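Local structure of Plm1 (Streptomyces sp. HK803, 4HXY) at residues C87-A92 and A108-L113; P101-R106 and L345-R350; A170-T175 and P426-G431. The protein probably reduces, as the ketoreductase domain of the first phoslactomycin synthase module, a polyketide beta-keto group to a hydroxyl, with hydride from the NADPH bound beside its Rossmann-type sheet. All blocks are in the same frame, centred on the assembly; numbering follows the deposited sequence.

Contact 1: C87-A92 and A108-L113; sequences CVTSRA and AGVWGL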
loop_
_atom_site.group_PDB
_atom_site.type_symbol
_atom_site.label_atom_id
_atom_site.label_comp_id
_atom_site.label_asym_id
_atom_site.label_seq_id
_atom_site.Cartn_x
_atom_site.Cartn_y
_atom_site.Cartn_z
ATOM N N CYS A 87 -12.475 6.517 -11.180
ATOM C CA CYS A 87 -12.819 5.429 -10.272
ATOM C C CYS A 87 -13.247 5.994 -8.926
ATOM O O CYS A 87 -12.482 6.744 -8.302
ATOM C CB CYS A 87 -11.628 4.489 -10.110
ATOM S SG CYS A 87 -11.973 3.089 -9.015
ATOM N N VAL A 88 -14.457 5.641 -8.484
ATOM C CA VAL A 88 -14.944 6.065 -7.160
ATOM C C VAL A 88 -14.920 4.910 -6.152
ATOM O O VAL A 88 -15.251 3.774 -6.476
ATOM C CB VAL A 88 -16.359 6.683 -7.187
ATOM C CG1 VAL A 88 -16.323 8.036 -7.852
ATOM C CG2 VAL A 88 -17.372 5.743 -7.875
ATOM N N THR A 89 -14.485 5.232 -4.948
ATOM C CA THR A 89 -14.369 4.300 -3.847
ATOM C C THR A 89 -15.039 4.934 -2.629
ATOM O O THR A 89 -15.496 6.070 -2.698
ATOM C CB THR A 89 -12.903 4.053 -3.493
ATOM O OG1 THR A 89 -12.259 5.297 -3.155
ATOM C CG2 THR A 89 -12.184 3.432 -4.679
ATOM N N SER A 90 -15.133 4.165 -1.553
ATOM C CA SER A 90 -15.496 4.668 -0.227
ATOM C C SER A 90 -14.644 3.960 0.835
ATOM O O SER A 90 -14.281 2.782 0.682
ATOM C CB SER A 90 -16.999 4.464 0.042
ATOM O OG SER A 90 -17.278 3.088 0.116
ATOM N N ARG A 91 -14.267 4.711 1.869
ATOM C CA ARG A 91 -13.463 4.223 2.991
ATOM C C ARG A 91 -12.034 3.828 2.563
ATOM O O ARG A 91 -11.375 3.109 3.277
ATOM C CB ARG A 91 -14.153 3.036 3.712
ATOM C CG ARG A 91 -15.544 3.343 4.317
ATOM C CD ARG A 91 -16.283 2.062 4.745
ATOM N NE ARG A 91 -15.542 1.303 5.746
ATOM C CZ ARG A 91 -15.570 -0.022 5.907
ATOM N NH1 ARG A 91 -16.306 -0.803 5.121
ATOM N NH2 ARG A 91 -14.831 -0.575 6.867
ATOM N N ALA A 92 -11.559 4.347 1.427
ATOM C CA ALA A 92 -10.289 3.893 0.846
ATOM C C ALA A 92 -9.080 4.682 1.379
ATOM O O ALA A 92 -7.954 4.180 1.353
ATOM C CB ALA A 92 -10.349 3.941 -0.683
ATOM N N ALA A 108 -8.660 0.352 -0.148
ATOM C CA ALA A 108 -7.348 1.003 -0.267
ATOM C C ALA A 108 -6.512 0.439 -1.425
ATOM O O ALA A 108 -5.767 1.176 -2.082
ATOM C CB ALA A 108 -6.571 0.914 1.078
ATOM N N GLY A 109 -6.645 -0.855 -1.688
ATOM C CA GLY A 109 -5.959 -1.495 -2.810
ATOM C C GLY A 109 -6.321 -0.919 -4.170
ATOM O O GLY A 109 -5.505 -0.897 -5.089
ATOM N N VAL A 110 -7.557 -0.452 -4.292
ATOM C CA VAL A 110 -8.022 0.219 -5.506
ATOM C C VAL A 110 -7.120 1.414 -5.816
ATOM O O VAL A 110 -6.752 1.655 -6.973
ATOM C CB VAL A 110 -9.455 0.718 -5.356
ATOM C CG1 VAL A 110 -9.863 1.470 -6.588
ATOM C CG2 VAL A 110 -10.467 -0.470 -5.165
ATOM N N TRP A 111 -6.788 2.183 -4.778
ATOM C CA TRP A 111 -5.938 3.371 -4.935
ATOM C C TRP A 111 -4.500 2.991 -5.306
ATOM O O TRP A 111 -3.856 3.660 -6.127
ATOM C CB TRP A 111 -5.982 4.234 -3.662
ATOM C CG TRP A 111 -7.210 5.046 -3.620
ATOM C CD1 TRP A 111 -8.499 4.589 -3.606
ATOM C CD2 TRP A 111 -7.296 6.469 -3.641
ATOM N NE1 TRP A 111 -9.370 5.629 -3.604
ATOM C CE2 TRP A 111 -8.662 6.802 -3.608
ATOM C CE3 TRP A 111 -6.348 7.504 -3.627
ATOM C CZ2 TRP A 111 -9.106 8.108 -3.601
ATOM C CZ3 TRP A 111 -6.814 8.804 -3.640
ATOM C CH2 TRP A 111 -8.167 9.090 -3.578
ATOM N N GLY A 112 -3.988 1.912 -4.729
ATOM C CA GLY A 112 -2.648 1.449 -5.088
ATOM C C GLY A 112 -2.572 1.128 -6.563
ATOM O O GLY A 112 -1.656 1.556 -7.253
ATOM N N LEU A 113 -3.557 0.380 -7.056
ATOM C CA LEU A 113 -3.603 0.012 -8.454
ATOM C C LEU A 113 -3.889 1.202 -9.367
ATOM O O LEU A 113 -3.278 1.343 -10.424
ATOM C CB LEU A 113 -4.647 -1.090 -8.672
ATOM C CG LEU A 113 -4.583 -1.701 -10.063
ATOM C CD1 LEU A 113 -4.762 -3.239 -9.945
ATOM C CD2 LEU A 113 -5.606 -1.067 -10.969
#

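Contact 2: P101-R106 and L345-R350; sequences PAADVR and LARRRR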
loop_
_atom_site.group_PDB
_atom_site.type_symbol
_atom_site.label_atom_id
_atom_site.label_comp_id
_atom_site.label_asym_id
_atom_site.label_seq_id
_atom_site.Cartn_x
_atom_site.Cartn_y
_atom_site.Cartn_z
ATOM N N PRO A 101 -14.306 7.950 7.745
ATOM C CA PRO A 101 -14.798 6.635 8.090
ATOM C C PRO A 101 -13.681 5.694 8.536
ATOM O O PRO A 101 -12.492 6.017 8.413
ATOM C CB PRO A 101 -15.399 6.139 6.780
ATOM C CG PRO A 101 -14.607 6.815 5.728
ATOM C CD PRO A 101 -14.321 8.171 6.281
ATOM N N ALA A 102 -14.083 4.537 9.044
ATOM C CA ALA A 102 -13.142 3.492 9.423
ATOM C C ALA A 102 -12.485 2.915 8.165
ATOM O O ALA A 102 -13.114 2.849 7.108
ATOM C CB ALA A 102 -13.854 2.402 10.193
ATOM N N ALA A 103 -11.239 2.477 8.292
ATOM C CA ALA A 103 -10.455 1.988 7.145
ATOM C C ALA A 103 -11.062 0.732 6.515
ATOM O O ALA A 103 -11.517 -0.193 7.240
ATOM C CB ALA A 103 -8.998 1.730 7.571
ATOM N N ASP A 104 -11.113 0.712 5.176
ATOM C CA ASP A 104 -11.513 -0.462 4.409
ATOM C C ASP A 104 -10.241 -0.916 3.705
ATOM O O ASP A 104 -9.741 -0.219 2.816
ATOM C CB ASP A 104 -12.611 -0.098 3.395
ATOM C CG ASP A 104 -13.060 -1.262 2.520
ATOM O OD1 ASP A 104 -12.303 -2.213 2.249
ATOM O OD2 ASP A 104 -14.215 -1.190 2.033
ATOM N N VAL A 105 -9.705 -2.059 4.130
ATOM C CA VAL A 105 -8.409 -2.522 3.634
ATOM C C VAL A 105 -8.480 -2.795 2.137
ATOM O O VAL A 105 -7.605 -2.381 1.377
ATOM C CB VAL A 105 -7.936 -3.761 4.428
ATOM C CG1 VAL A 105 -6.759 -4.481 3.736
ATOM C CG2 VAL A 105 -7.597 -3.346 5.858
ATOM N N ARG A 106 -9.528 -3.477 1.699
ATOM C CA ARG A 106 -9.621 -3.837 0.284
ATOM C C ARG A 106 -9.839 -2.622 -0.626
ATOM O O ARG A 106 -9.298 -2.560 -1.727
ATOM C CB ARG A 106 -10.669 -4.917 0.087
ATOM C CG ARG A 106 -10.205 -6.205 0.766
ATOM C CD ARG A 106 -11.066 -7.383 0.430
ATOM N NE ARG A 106 -10.781 -8.535 1.289
ATOM C CZ ARG A 106 -9.712 -9.338 1.204
ATOM N NH1 ARG A 106 -9.601 -10.357 2.045
ATOM N NH2 ARG A 106 -8.756 -9.152 0.296
ATOM N N LEU A 345 -4.489 -1.437 6.621
ATOM C CA LEU A 345 -4.638 -2.383 7.717
ATOM C C LEU A 345 -4.014 -1.805 8.990
ATOM O O LEU A 345 -4.601 -1.943 10.060
ATOM C CB LEU A 345 -3.995 -3.718 7.383
ATOM C CG LEU A 345 -4.022 -4.751 8.491
ATOM C CD1 LEU A 345 -5.445 -5.070 8.933
ATOM C CD2 LEU A 345 -3.265 -5.989 8.007
ATOM N N ALA A 346 -2.853 -1.156 8.896
ATOM C CA ALA A 346 -2.272 -0.559 10.091
ATOM C C ALA A 346 -3.225 0.477 10.677
ATOM O O ALA A 346 -3.404 0.530 11.893
ATOM C CB ALA A 346 -0.894 0.034 9.830
ATOM N N ARG A 347 -3.819 1.315 9.824
ATOM C CA ARG A 347 -4.792 2.314 10.300
ATOM C C ARG A 347 -5.985 1.634 10.973
ATOM O O ARG A 347 -6.452 2.075 12.026
ATOM C CB ARG A 347 -5.274 3.203 9.151
ATOM C CG ARG A 347 -4.226 4.137 8.629
ATOM C CD ARG A 347 -4.776 5.229 7.712
ATOM N NE ARG A 347 -5.170 4.712 6.404
ATOM C CZ ARG A 347 -6.422 4.537 5.982
ATOM N NH1 ARG A 347 -7.473 4.859 6.752
ATOM N NH2 ARG A 347 -6.621 4.051 4.758
ATOM N N ARG A 348 -6.464 0.571 10.355
ATOM C CA ARG A 348 -7.629 -0.160 10.843
ATOM C C ARG A 348 -7.355 -0.741 12.223
ATOM O O ARG A 348 -8.180 -0.624 13.144
ATOM C CB ARG A 348 -8.046 -1.256 9.864
ATOM C CG ARG A 348 -9.392 -1.868 10.164
ATOM C CD ARG A 348 -9.705 -3.011 9.232
ATOM N NE ARG A 348 -9.018 -4.246 9.613
ATOM C CZ ARG A 348 -9.158 -5.411 8.991
ATOM N NH1 ARG A 348 -9.937 -5.519 7.924
ATOM N NH2 ARG A 348 -8.526 -6.482 9.449
ATOM N N ARG A 349 -6.170 -1.313 12.386
ATOM C CA ARG A 349 -5.814 -1.960 13.644
ATOM C C ARG A 349 -5.690 -0.921 14.763
ATOM O O ARG A 349 -6.154 -1.146 15.889
ATOM C CB ARG A 349 -4.510 -2.777 13.450
ATOM C CG ARG A 349 -4.061 -3.546 14.661
ATOM C CD ARG A 349 -2.961 -4.578 14.306
ATOM N NE ARG A 349 -2.471 -5.252 15.501
ATOM C CZ ARG A 349 -2.855 -6.442 15.930
ATOM N NH1 ARG A 349 -3.730 -7.153 15.244
ATOM N NH2 ARG A 349 -2.335 -6.922 17.055
ATOM N N ARG A 350 -5.085 0.231 14.465
ATOM C CA ARG A 350 -5.012 1.321 15.445
ATOM C C ARG A 350 -6.392 1.854 15.851
ATOM O O ARG A 350 -6.589 2.190 17.031
ATOM C CB ARG A 350 -4.125 2.451 14.964
ATOM C CG ARG A 350 -2.668 2.063 14.895
ATOM C CD ARG A 350 -1.746 3.271 14.767
ATOM N NE ARG A 350 -2.032 4.091 13.594
ATOM C CZ ARG A 350 -1.486 3.921 12.383
ATOM N NH1 ARG A 350 -0.591 2.957 12.154
ATOM N NH2 ARG A 350 -1.829 4.725 11.380
HETATM O O HOH W 1 -8.697 2.514 4.032
HETATM O O HOH W 2 -11.295 -3.555 6.190
#

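Contact 3: A170-T175 and P426-G431; sequences ARRLVT and PSPLFG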
loop_
_atom_site.group_PDB
_atom_site.type_symbol
_atom_site.label_atom_id
_atom_site.label_comp_id
_atom_site.label_asym_id
_atom_site.label_seq_id
_atom_site.Cartn_x
_atom_site.Cartn_y
_atom_site.Cartn_z
ATOM N N ALA A 170 -7.470 17.115 -1.815
ATOM C CA ALA A 170 -6.509 16.544 -2.770
ATOM C C ALA A 170 -5.301 15.980 -2.058
ATOM O O ALA A 170 -4.757 16.608 -1.129
ATOM C CB ALA A 170 -6.077 17.603 -3.797
ATOM N N ARG A 171 -4.869 14.808 -2.521
ATOM C CA ARG A 171 -3.771 14.047 -1.880
ATOM C C ARG A 171 -2.410 14.641 -2.209
ATOM O O ARG A 171 -2.159 15.041 -3.355
ATOM C CB ARG A 171 -3.809 12.604 -2.351
ATOM C CG ARG A 171 -2.954 11.665 -1.541
ATOM C CD ARG A 171 -3.258 10.228 -1.868
ATOM N NE ARG A 171 -2.320 9.310 -1.215
ATOM C CZ ARG A 171 -1.223 8.809 -1.767
ATOM N NH1 ARG A 171 -0.867 9.129 -3.013
ATOM N NH2 ARG A 171 -0.460 8.001 -1.041
ATOM N N ARG A 172 -1.557 14.697 -1.192
ATOM C CA ARG A 172 -0.196 15.203 -1.325
ATOM C C ARG A 172 0.779 14.325 -0.569
ATOM O O ARG A 172 0.388 13.631 0.392
ATOM C CB ARG A 172 -0.108 16.591 -0.729
ATOM C CG ARG A 172 -1.033 17.618 -1.366
ATOM C CD ARG A 172 -0.578 17.970 -2.744
ATOM N NE ARG A 172 -1.421 19.023 -3.323
ATOM C CZ ARG A 172 -2.342 18.859 -4.273
ATOM N NH1 ARG A 172 -2.593 17.664 -4.792
ATOM N NH2 ARG A 172 -3.018 19.922 -4.732
ATOM N N LEU A 173 2.035 14.338 -1.002
ATOM C CA LEU A 173 3.123 13.656 -0.302
ATOM C C LEU A 173 4.076 14.731 0.155
ATOM O O LEU A 173 4.516 15.540 -0.666
ATOM C CB LEU A 173 3.825 12.649 -1.229
ATOM C CG LEU A 173 4.900 11.664 -0.746
ATOM C CD1 LEU A 173 6.259 12.350 -0.668
ATOM C CD2 LEU A 173 4.487 10.972 0.594
ATOM N N VAL A 174 4.304 14.809 1.461
ATOM C CA VAL A 174 5.163 15.847 2.051
ATOM C C VAL A 174 6.184 15.257 3.023
ATOM O O VAL A 174 6.029 14.144 3.515
ATOM C CB VAL A 174 4.339 16.895 2.788
ATOM C CG1 VAL A 174 3.473 17.687 1.784
ATOM C CG2 VAL A 174 3.505 16.261 3.914
ATOM N N THR A 175 7.232 16.023 3.315
ATOM C CA THR A 175 8.146 15.653 4.377
ATOM C C THR A 175 7.458 15.666 5.747
ATOM O O THR A 175 6.484 16.391 5.981
ATOM C CB THR A 175 9.382 16.580 4.445
ATOM O OG1 THR A 175 8.968 17.912 4.752
ATOM C CG2 THR A 175 10.152 16.532 3.114
ATOM N N PRO A 426 1.683 14.604 -15.582
ATOM C CA PRO A 426 1.937 15.491 -14.466
ATOM C C PRO A 426 1.384 14.908 -13.165
ATOM O O PRO A 426 0.464 14.097 -13.209
ATOM C CB PRO A 426 1.184 16.772 -14.835
ATOM C CG PRO A 426 0.747 16.606 -16.206
ATOM C CD PRO A 426 0.712 15.187 -16.528
ATOM N N SER A 427 1.991 15.295 -12.046
ATOM C CA SER A 427 1.623 14.796 -10.718
ATOM C C SER A 427 1.497 15.912 -9.691
ATOM O O SER A 427 2.504 16.393 -9.177
ATOM C CB SER A 427 2.671 13.828 -10.191
ATOM O OG SER A 427 2.330 13.450 -8.844
ATOM N N PRO A 428 0.268 16.303 -9.355
ATOM C CA PRO A 428 0.145 17.302 -8.292
ATOM C C PRO A 428 0.499 16.757 -6.899
ATOM O O PRO A 428 0.614 17.532 -5.957
ATOM C CB PRO A 428 -1.321 17.713 -8.374
ATOM C CG PRO A 428 -2.009 16.573 -8.990
ATOM C CD PRO A 428 -1.026 15.968 -9.961
ATOM N N LEU A 429 0.663 15.435 -6.790
ATOM C CA LEU A 429 1.024 14.793 -5.523
ATOM C C LEU A 429 2.298 15.371 -4.911
ATOM O O LEU A 429 2.395 15.468 -3.684
ATOM C CB LEU A 429 1.193 13.283 -5.750
ATOM C CG LEU A 429 1.472 12.429 -4.515
ATOM C CD1 LEU A 429 0.250 12.338 -3.598
ATOM C CD2 LEU A 429 1.930 11.036 -4.932
ATOM N N PHE A 430 3.266 15.750 -5.754
ATOM C CA PHE A 430 4.575 16.171 -5.291
ATOM C C PHE A 430 4.798 17.677 -5.376
ATOM O O PHE A 430 5.940 18.136 -5.418
ATOM C CB PHE A 430 5.639 15.467 -6.115
ATOM C CG PHE A 430 5.662 13.995 -5.941
ATOM C CD1 PHE A 430 6.023 13.453 -4.721
ATOM C CD2 PHE A 430 5.338 13.136 -6.984
ATOM C CE1 PHE A 430 6.068 12.090 -4.537
ATOM C CE2 PHE A 430 5.385 11.763 -6.791
ATOM C CZ PHE A 430 5.748 11.252 -5.572
ATOM N N GLY A 431 3.715 18.450 -5.349
ATOM C CA GLY A 431 3.832 19.917 -5.395
ATOM C C GLY A 431 4.860 20.547 -4.461
ATOM O O GLY A 431 5.527 21.520 -4.820
HETATM O O HOH W 3 3.515 17.621 -2.161
#

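Contact 1: C87-A92 and A108-L113
A beta-alpha-beta unit of the Rossmann type frames this contact: strand 85-90 leads into helix 105-120, which packs on the sheet before strand 125-131 returns parallel to the first strand. Locally, strand 87-90 and helix 108-113 run nearly antiparallel, their axes 9.0 Å apart and inclined at 150°. The polar link is made by Trp-111. Its CG stands anti to the carbonyl carbon, so the indole swings across to the strand, and NE1 donates to Thr-89 OG1 over 2.9 Å in an almost straight bond (167°) with the oxygen close to the ring plane. Thr-89 suits this place because OG1, held between the backbone N and the carbonyl carbon, accepts from the indole and is also hydrogen-bonded to Asp-130 OD1, so this buried oxygen is held by two partners. The other branch of the threonine is apolar: CG2 meets Val-110 CG1 tip to tip at 3.6 Å. That same CG1, anti to its backbone N, reaches Cys-87 SG at 3.6 Å, so one valine methyl bridges two strand residues facing the helix. Where the strand has given way to loop, Ala-92 CB touches the pyrrole part of the indole, 3.5 Å from Trp-111 CD1. Small residues suit this place, where the CA atoms of Ala-92 and Ala-108 approach to 4.3 Å. Around the contact, Leu-70 of helix 67-77 packs on Cys-87 and Val-110, Leu-128 of strand 125-131 lies against Trp-111, and helix 333-351 touches Ala-108 through Ala-344.

Contact 2: P101-R106 and L345-R350
Leu-345 opens the helical segment with its backbone as much as its side chain: Val-105 CG2 settles 3.6 Å from Leu-345 CA and also touches CB, a fit that a beta-branched residue makes close to the main chain. At Arg-347 the chain bends at chi3 (-73°), bringing NH1 within 3.6 Å of Ala-103 CB. Its NH2 donates to a water 2.7 Å away, which in turn donates to Asp-104 O. The stretch 101-106 is the lead-in to helix 105-120, with Asp-104 as N-cap, its OD1 accepting from Ala-107 N; helix 333-351 of the catalytic, cofactor-binding part is thereby packed against the start of a helix of the structural part. Arg-348 lies across this start. Its CB meets Ala-103 CB at 3.9 Å, a small methyl suited to the close backbones, and the bend at chi3 (79°) turns the guanidinium so that Val-105 CG2 sits over one face. NH1 donates in plane to a second water at 3.0 Å, which also accepts from Val-105 N, an amide of the first helical turn, while NH2 forms a salt bridge with Asp-308. An alanine here, lacking the guanidinium, would probably loosen the packing over Val-105, disturb the water bridge to its amide and weaken the hold on Asp-308. Arg-349 NH1 takes the other oxygen of Asp-308, with a cation-pi contact to Phe-317; Arg-350 pairs with Asp-406.

Contact 3: A170-T175 and P426-G431
Leu-429 O is gripped by two hydrogen bonds and a weaker C-H contact. Leu-173 N donates to it over 2.9 Å, in the carbonyl plane and nearly straight (166°). A water, also 2.9 Å from Leu-429 O, adds the second bond and donates to Leu-173 O as well, so one water spans both carbonyls. Arg-172 CA, 3.5 Å from Leu-429 O, completes the set with a CA-H...O contact. Strand 167-175 pairs with strand 6-14 along one edge, while strand 160-164 begins opposite Arg-171; beyond that point the 3-10 segment 428-431 takes over the strand edge and supplies the acceptor for Leu-173 N. It is a C-terminal segment returning to the sheet of the structural part, which lies far back in sequence.

Three side chains carry the rest. Arg-171 is extended, with CG anti to its backbone N, and runs beside Leu-429 in the same direction, so that NH1 comes to 3.4 Å from CD1 of the leucine. Its buried charge is met by Glu-10, with Gln-160 and the carbonyl of Ile-326 also accepting from it. Arg-172, by contrast, folds back at chi2 (-71°): NH1 bonds to Arg-171 O at 3.0 Å, from above the carbonyl plane, and Pro-428 O lies over a guanidinium face without being bonded, while NH2 pairs with Glu-158. Leu-173 CD1 meets the edge of the Phe-430 ring 3.9 Å from CE1, a leucine well matched to an aromatic cluster in which Phe-417, Phe-421 and Trp-327 stand edge-to-face with Phe-430.

How the contacts relate
Contacts 1 and 2 share helix 105-120: the first packs its early turns on strand 85-90, the second sets its start against helix 333-351. Their centres are 12 Å apart, and a probable hydrogen bond between Arg-91 O and Asp-104 N joins them. Contact 3 lies about 17 Å from contact 1, on strand 167-175 of the same sheet, and the two touch where Trp-111 packs on Arg-171. Contacts 2 and 3 are centred 22 Å apart and do not touch. Segment 101-106 lies between those of contact 1, which closes before 170-175 begins, and 345-350 between those of contact 3. Contact 1 is thus local within the structural part, while contacts 2 and 3 fasten later chain to it.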